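Local coordinates for protein enoyl-CoA hydratase (PDB 2PPY) that probably catalyses the hydration of 2-enoyl-CoA thioesters, a step in the beta-oxidation of fatty acids, at residues F86-F89 against C90-L94; E35-K38 against E39-A42; V187-Q190 against A191-R194. All coordinates share one frame; numbering follows the deposited sequence.

Contact 1: F86-F89 against C90-L94; sequences FCLF and CNETL
Phe89 O takes two hydrogen bonds from one residue a turn further along helix 80-99: the backbone N of Thr93 lies 3.0 Å away and the hydroxyl OG1 of Thr93 2.8 Å. The two donors come in on opposite faces of the carbonyl plane, so the oxygen is gripped from both sides. OG1 can do this because it sits beside its own backbone N (chi1 -64°), which folds the hydroxyl back along the helix. Thr93 OG1 also rests over one face of the Phe89 ring, 3.6 Å from Phe89 CE2 and offset toward the rim.

The regular helical bonds run on through the other carbonyls. Cys90 N donates to Phe86 O, Asn91 N to Cys87 O at 2.9 Å, and Glu92 N to Leu88 O at 3.0 Å. Cys90 SG sits over the face of the Phe86 ring, 3.9 Å from its centroid and 24° off the normal, a cysteine sulfur-aromatic contact. The Phe86 ring can swing under the sulfur because its CG stands anti to the backbone N (chi1 167°).

Two polar side chains find their mates outside the turn. Asn91 ND2 donates to Gly147 O of its own chain. Glu92 reaches across to a second subunit, where OE1 meets Arg48 and OE2 meets Arg99, both in salt bridges, while Leu88 CD1 lies 3.8 Å from Glu92 OE2. Cys87 and Asn91 pack on Phe242 and Ile231, respectively, of a third subunit.

The helix thus joins an apolar, sulfur- and ring-lined side to one facing other chains of the six-chain assembly. With two arginines on its carboxylate, Glu92 is likely to stay ionised despite its burial, its charge probably balanced across the subunit interface.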
loop_
_atom_site.group_PDB
_atom_site.type_symbol
_atom_site.label_atom_id
_atom_site.label_comp_id
_atom_site.label_asym_id
_atom_site.label_seq_id
_atom_site.Cartn_x
_atom_site.Cartn_y
_atom_site.Cartn_z
ATOM N N PHE A 86 3.874 -24.960 11.588
ATOM C CA PHE A 86 4.564 -24.588 12.814
ATOM C C PHE A 86 4.965 -23.117 12.691
ATOM O O PHE A 86 4.721 -22.313 13.592
ATOM C CB PHE A 86 5.815 -25.455 12.997
ATOM C CG PHE A 86 6.763 -24.947 14.054
ATOM C CD1 PHE A 86 6.356 -24.820 15.377
ATOM C CD2 PHE A 86 8.069 -24.603 13.723
ATOM C CE1 PHE A 86 7.238 -24.359 16.357
ATOM C CE2 PHE A 86 8.958 -24.141 14.695
ATOM C CZ PHE A 86 8.542 -24.020 16.013
ATOM N N CYS A 87 5.575 -22.773 11.560
ATOM C CA CYS A 87 6.014 -21.405 11.307
ATOM C C CYS A 87 4.852 -20.422 11.251
ATOM O O CYS A 87 4.933 -19.337 11.819
ATOM C CB CYS A 87 6.821 -21.344 10.007
ATOM S SG CYS A 87 8.437 -22.183 10.121
ATOM N N LEU A 88 3.771 -20.803 10.575
ATOM C CA LEU A 88 2.601 -19.939 10.464
ATOM C C LEU A 88 2.049 -19.594 11.843
ATOM O O LEU A 88 1.758 -18.435 12.122
ATOM C CB LEU A 88 1.508 -20.610 9.623
ATOM C CG LEU A 88 0.208 -19.823 9.414
ATOM C CD1 LEU A 88 0.507 -18.400 8.924
ATOM C CD2 LEU A 88 -0.662 -20.563 8.395
ATOM N N PHE A 89 1.920 -20.594 12.708
ATOM C CA PHE A 89 1.402 -20.358 14.056
ATOM C C PHE A 89 2.308 -19.433 14.869
ATOM O O PHE A 89 1.828 -18.554 15.589
ATOM C CB PHE A 89 1.233 -21.672 14.821
ATOM C CG PHE A 89 0.658 -21.489 16.195
ATOM C CD1 PHE A 89 -0.694 -21.218 16.365
ATOM C CD2 PHE A 89 1.479 -21.525 17.315
ATOM C CE1 PHE A 89 -1.220 -20.980 17.634
ATOM C CE2 PHE A 89 0.964 -21.287 18.588
ATOM C CZ PHE A 89 -0.388 -21.013 18.748
ATOM N N CYS A 90 3.616 -19.642 14.771
ATOM C CA CYS A 90 4.562 -18.801 15.500
ATOM C C CYS A 90 4.446 -17.351 15.033
ATOM O O CYS A 90 4.430 -16.430 15.849
ATOM C CB CYS A 90 5.993 -19.296 15.284
ATOM S SG CYS A 90 6.324 -20.929 15.980
ATOM N N ASN A 91 4.370 -17.157 13.720
ATOM C CA ASN A 91 4.251 -15.820 13.153
ATOM C C ASN A 91 2.972 -15.123 13.607
ATOM O O ASN A 91 3.006 -13.969 14.035
ATOM C CB ASN A 91 4.302 -15.878 11.622
ATOM C CG ASN A 91 5.719 -15.929 11.088
ATOM O OD1 ASN A 91 6.552 -15.101 11.450
ATOM N ND2 ASN A 91 5.998 -16.892 10.213
ATOM N N GLU A 92 1.847 -15.824 13.521
ATOM C CA GLU A 92 0.575 -15.250 13.940
ATOM C C GLU A 92 0.625 -14.899 15.423
ATOM O O GLU A 92 0.025 -13.915 15.861
ATOM C CB GLU A 92 -0.569 -16.232 13.660
ATOM C CG GLU A 92 -0.718 -16.563 12.176
ATOM C CD GLU A 92 -1.903 -17.465 11.877
ATOM O OE1 GLU A 92 -2.182 -18.364 12.695
ATOM O OE2 GLU A 92 -2.542 -17.284 10.815
ATOM N N THR A 93 1.349 -15.700 16.200
ATOM C CA THR A 93 1.467 -15.429 17.627
ATOM C C THR A 93 2.234 -14.121 17.806
ATOM O O THR A 93 1.788 -13.221 18.516
ATOM C CB THR A 93 2.210 -16.561 18.357
ATOM O OG1 THR A 93 1.447 -17.773 18.255
ATOM C CG2 THR A 93 2.407 -16.208 19.837
ATOM N N LEU A 94 3.384 -14.013 17.148
ATOM C CA LEU A 94 4.177 -12.797 17.248
ATOM C C LEU A 94 3.383 -11.597 16.725
ATOM O O LEU A 94 3.482 -10.502 17.273
ATOM C CB LEU A 94 5.492 -12.946 16.473
ATOM C CG LEU A 94 6.496 -13.976 17.015
ATOM C CD1 LEU A 94 7.833 -13.791 16.296
ATOM C CD2 LEU A 94 6.690 -13.801 18.533
#

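Contact 2: E35-K38 against E39-A42; sequences EFYK and EFNA
Phe36 O and Tyr37 O accept hydrogen bonds from the backbone N of Phe40 and Asn41 respectively, the Phe36 O to Phe40 N bond measuring 2.8 Å, as helix 34-48 runs on without a break through these two turns. Glu39 N is shared: it donates to Glu35 O at 3.1 Å and, weakly, to Phe36 O. The bond from Ala42 N to Lys38 O is longer, 3.2 Å, and a water donates to the same carbonyl, its oxygen 2.6 Å from Lys38 O. That water also accepts from Asn41 ND2, so it ties the side chain back to the backbone one turn earlier. Asn41 OD1 accepts from Lys96 NZ of helix 80-99.

On the buried side, Phe36 and Phe40 lie alongside one another and point the same way. Their planes are within 22° of parallel, but they are slid apart, with centroids 5.8 Å from each other, so the rings barely overlap. Over one face of the Phe36 ring, toward its rim, lies Phe40 CB, 4.2 Å from Phe36 CZ. Tyr37 CE1 meets Phe40 CD2 obliquely, and farther out the Phe36 ring packs on Leu24 and Phe40 on Ile22, both of strand 19-24.

The flank carrying Glu35, Lys38 and Glu39 is charged. Glu35 bends at its second torsion (chi2 57°), which turns its carboxylate forward along the helix, and OE1 forms a salt bridge with Lys38 NZ, its hydrogen bond weak at 3.4 Å. Glu39 OE2 stands 4.7 Å from Glu35 OE2, the two carboxylate planes turned 85° apart, and Glu39 OE1 accepts from Tyr10 N.

The helix is therefore amphipathic: Phe36 and Phe40 seat it on strand 19-24 of its beta-alpha-beta unit and Tyr37 on helix 80-99, while Lys38 and the Tyr10 amide probably offset the mutual repulsion of the two carboxylates.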
loop_
_atom_site.group_PDB
_atom_site.type_symbol
_atom_site.label_atom_id
_atom_site.label_comp_id
_atom_site.label_asym_id
_atom_site.label_seq_id
_atom_site.Cartn_x
_atom_site.Cartn_y
_atom_site.Cartn_z
ATOM N N GLU A 35 4.982 -26.362 21.345
ATOM C CA GLU A 35 4.353 -26.234 22.649
ATOM C C GLU A 35 4.726 -24.918 23.338
ATOM O O GLU A 35 3.899 -24.316 24.025
ATOM C CB GLU A 35 4.736 -27.427 23.531
ATOM C CG GLU A 35 3.905 -27.567 24.791
ATOM C CD GLU A 35 2.416 -27.676 24.506
ATOM O OE1 GLU A 35 2.022 -28.541 23.690
ATOM O OE2 GLU A 35 1.642 -26.898 25.104
ATOM N N PHE A 36 5.966 -24.468 23.163
ATOM C CA PHE A 36 6.371 -23.210 23.779
ATOM C C PHE A 36 5.504 -22.074 23.264
ATOM O O PHE A 36 4.962 -21.291 24.044
ATOM C CB PHE A 36 7.827 -22.860 23.468
ATOM C CG PHE A 36 8.146 -21.406 23.710
ATOM C CD1 PHE A 36 8.140 -20.886 25.002
ATOM C CD2 PHE A 36 8.388 -20.543 22.643
ATOM C CE1 PHE A 36 8.355 -19.520 25.229
ATOM C CE2 PHE A 36 8.604 -19.176 22.859
ATOM C CZ PHE A 36 8.590 -18.666 24.155
ATOM N N TYR A 37 5.389 -21.980 21.941
ATOM C CA TYR A 37 4.592 -20.923 21.332
ATOM C C TYR A 37 3.119 -21.019 21.679
ATOM O O TYR A 37 2.427 -20.003 21.735
ATOM C CB TYR A 37 4.802 -20.905 19.818
ATOM C CG TYR A 37 5.747 -19.799 19.396
ATOM C CD1 TYR A 37 5.339 -18.464 19.430
ATOM C CD2 TYR A 37 7.064 -20.076 19.024
ATOM C CE1 TYR A 37 6.218 -17.430 19.105
ATOM C CE2 TYR A 37 7.953 -19.048 18.698
ATOM C CZ TYR A 37 7.521 -17.728 18.740
ATOM O OH TYR A 37 8.384 -16.706 18.410
ATOM N N LYS A 38 2.639 -22.234 21.926
ATOM C CA LYS A 38 1.243 -22.406 22.301
ATOM C C LYS A 38 1.053 -21.770 23.677
ATOM O O LYS A 38 0.019 -21.166 23.951
ATOM C CB LYS A 38 0.875 -23.894 22.317
ATOM C CG LYS A 38 0.876 -24.510 20.922
ATOM C CD LYS A 38 0.813 -26.027 20.936
ATOM C CE LYS A 38 -0.486 -26.543 21.517
ATOM N NZ LYS A 38 -0.529 -28.032 21.460
ATOM N N GLU A 39 2.072 -21.880 24.529
ATOM C CA GLU A 39 2.007 -21.287 25.861
ATOM C C GLU A 39 2.198 -19.773 25.786
ATOM O O GLU A 39 1.519 -19.021 26.483
ATOM C CB GLU A 39 3.075 -21.886 26.782
ATOM C CG GLU A 39 2.974 -23.396 26.985
ATOM C CD GLU A 39 3.722 -23.866 28.223
ATOM O OE1 GLU A 39 4.873 -23.430 28.425
ATOM O OE2 GLU A 39 3.163 -24.674 28.993
ATOM N N PHE A 40 3.125 -19.329 24.940
ATOM C CA PHE A 40 3.386 -17.899 24.782
ATOM C C PHE A 40 2.127 -17.216 24.241
ATOM O O PHE A 40 1.772 -16.112 24.665
ATOM C CB PHE A 40 4.560 -17.668 23.822
ATOM C CG PHE A 40 5.072 -16.251 23.821
ATOM C CD1 PHE A 40 5.597 -15.688 24.979
ATOM C CD2 PHE A 40 5.028 -15.479 22.666
ATOM C CE1 PHE A 40 6.078 -14.379 24.985
ATOM C CE2 PHE A 40 5.507 -14.167 22.662
ATOM C CZ PHE A 40 6.029 -13.616 23.826
ATOM N N ASN A 41 1.456 -17.886 23.306
ATOM C CA ASN A 41 0.221 -17.369 22.721
ATOM C C ASN A 41 -0.856 -17.239 23.795
ATOM O O ASN A 41 -1.589 -16.252 23.838
ATOM C CB ASN A 41 -0.283 -18.313 21.628
ATOM C CG ASN A 41 -1.573 -17.830 21.000
ATOM O OD1 ASN A 41 -1.600 -16.807 20.318
ATOM N ND2 ASN A 41 -2.653 -18.558 21.239
ATOM N N ALA A 42 -0.954 -18.246 24.660
ATOM C CA ALA A 42 -1.941 -18.236 25.740
ATOM C C ALA A 42 -1.678 -17.086 26.707
ATOM O O ALA A 42 -2.613 -16.451 27.197
ATOM C CB ALA A 42 -1.915 -19.563 26.489
HETATM O O HOH W 1 -2.175 -21.380 22.568
#

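Contact 3: V187-Q190 against A191-R194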
loop_
_atom_site.group_PDB
_atom_site.type_symbol
_atom_site.label_atom_id
_atom_site.label_comp_id
_atom_site.label_asym_id
_atom_site.label_seq_id
_atom_site.Cartn_x
_atom_site.Cartn_y
_atom_site.Cartn_z
ATOM N N VAL A 187 20.809 0.217 25.808
ATOM C CA VAL A 187 21.859 -0.707 26.211
ATOM C C VAL A 187 22.167 -0.289 27.641
ATOM O O VAL A 187 22.621 0.830 27.880
ATOM C CB VAL A 187 23.130 -0.583 25.348
ATOM C CG1 VAL A 187 24.313 -1.230 26.076
ATOM C CG2 VAL A 187 22.918 -1.285 24.010
ATOM N N PHE A 188 21.884 -1.177 28.589
ATOM C CA PHE A 188 22.112 -0.893 30.003
ATOM C C PHE A 188 23.288 -1.696 30.554
ATOM O O PHE A 188 23.699 -2.704 29.964
ATOM C CB PHE A 188 20.879 -1.263 30.837
ATOM C CG PHE A 188 19.610 -0.546 30.449
ATOM C CD1 PHE A 188 19.575 0.841 30.329
ATOM C CD2 PHE A 188 18.424 -1.263 30.287
ATOM C CE1 PHE A 188 18.371 1.503 30.072
ATOM C CE2 PHE A 188 17.219 -0.612 30.032
ATOM C CZ PHE A 188 17.192 0.772 29.920
ATOM N N PRO A 189 23.859 -1.249 31.687
ATOM C CA PRO A 189 24.978 -1.991 32.275
ATOM C C PRO A 189 24.390 -3.364 32.606
ATOM O O PRO A 189 23.323 -3.447 33.213
ATOM C CB PRO A 189 25.303 -1.188 33.533
ATOM C CG PRO A 189 24.958 0.208 33.135
ATOM C CD PRO A 189 23.650 0.031 32.388
ATOM N N GLN A 190 25.074 -4.427 32.201
ATOM C CA GLN A 190 24.592 -5.791 32.417
ATOM C C GLN A 190 23.818 -6.064 33.710
ATOM O O GLN A 190 22.661 -6.480 33.670
ATOM C CB GLN A 190 25.760 -6.774 32.314
ATOM C CG GLN A 190 25.347 -8.233 32.148
ATOM C CD GLN A 190 24.589 -8.494 30.849
ATOM O OE1 GLN A 190 24.934 -7.954 29.797
ATOM N NE2 GLN A 190 23.565 -9.340 30.918
ATOM N N ALA A 191 24.446 -5.829 34.857
ATOM C CA ALA A 191 23.806 -6.101 36.140
ATOM C C ALA A 191 22.619 -5.202 36.482
ATOM O O ALA A 191 21.922 -5.443 37.467
ATOM C CB ALA A 191 24.848 -6.030 37.253
ATOM N N GLU A 192 22.384 -4.176 35.674
ATOM C CA GLU A 192 21.282 -3.254 35.925
ATOM C C GLU A 192 20.187 -3.352 34.863
ATOM O O GLU A 192 19.201 -2.614 34.906
ATOM C CB GLU A 192 21.814 -1.822 35.961
ATOM C CG GLU A 192 22.885 -1.583 37.010
ATOM C CD GLU A 192 23.652 -0.299 36.768
ATOM O OE1 GLU A 192 23.006 0.760 36.602
ATOM O OE2 GLU A 192 24.900 -0.353 36.746
ATOM N N THR A 193 20.355 -4.273 33.921
ATOM C CA THR A 193 19.399 -4.431 32.830
ATOM C C THR A 193 17.957 -4.649 33.270
ATOM O O THR A 193 17.058 -3.924 32.837
ATOM C CB THR A 193 19.834 -5.569 31.893
ATOM O OG1 THR A 193 21.135 -5.272 31.375
ATOM C CG2 THR A 193 18.864 -5.713 30.729
ATOM N N ARG A 194 17.731 -5.641 34.126
ATOM C CA ARG A 194 16.386 -5.923 34.610
ATOM C C ARG A 194 15.851 -4.756 35.419
ATOM O O ARG A 194 14.684 -4.378 35.304
ATOM C CB ARG A 194 16.379 -7.174 35.487
ATOM C CG ARG A 194 16.576 -8.461 34.734
ATOM C CD ARG A 194 16.087 -9.630 35.556
ATOM N NE ARG A 194 16.183 -10.883 34.816
ATOM C CZ ARG A 194 15.648 -12.027 35.222
ATOM N NH1 ARG A 194 14.975 -12.078 36.367
ATOM N NH2 ARG A 194 15.777 -13.116 34.477
HETATM O O HOH W 2 20.087 -7.445 34.800
#
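Glu192 N donates to Pro189 O at 2.7 Å, and Gln190 O then accepts twice from Thr193, from N at 3.2 Å and from OG1 at 3.0 Å, both arriving on the same face of its carbonyl plane. Residues 189-192 and 190-193 thus form two overlapping type I beta turns, which carry the chain from edge strand 186-188 of the sheet into helix 193-205. A water donates to Gln190 O and accepts from Arg194 N, bridging the turn to the first helical residues. The side chain of Gln190 points elsewhere, its OE1 accepting from Glu131 N and its NE2 donating to Glu109 O; Arg194 forms salt bridges with Glu109 and Asp61.

Packing fills in the rest. The extended side chain of Glu192 crosses Pro189, bringing OE2 to 3.3 Å from Pro189 CB. With an alanine in place of Glu192 the CB and CG flank of Pro189 is likely to lose the carboxylate that lies across it. Phe188 turns toward the helix start: its CB lies 4.0 Å from Thr193 CA, and its ring atom CD2 approaches Thr193 O to 3.9 Å.

How the contacts relate
From the N terminus the chain meets contact 2 first, then contact 1, then contact 3; they run in series, and none nests in or crosses another. Contacts 1 and 2 each join successive turns of a single helix and close no loop, whereas contact 3 closes the short turn between strand 186-188 and helix 193-205. Helices 34-48 and 80-99 pack together through Tyr37 of contact 2, whose CD1 lies 3.7 Å from Thr93 CG2 and whose ring also packs on Cys90. Contact 3 sits apart at the sheet edge, its nearest atoms about 13 Å from contact 2 and about 18 Å from contact 1.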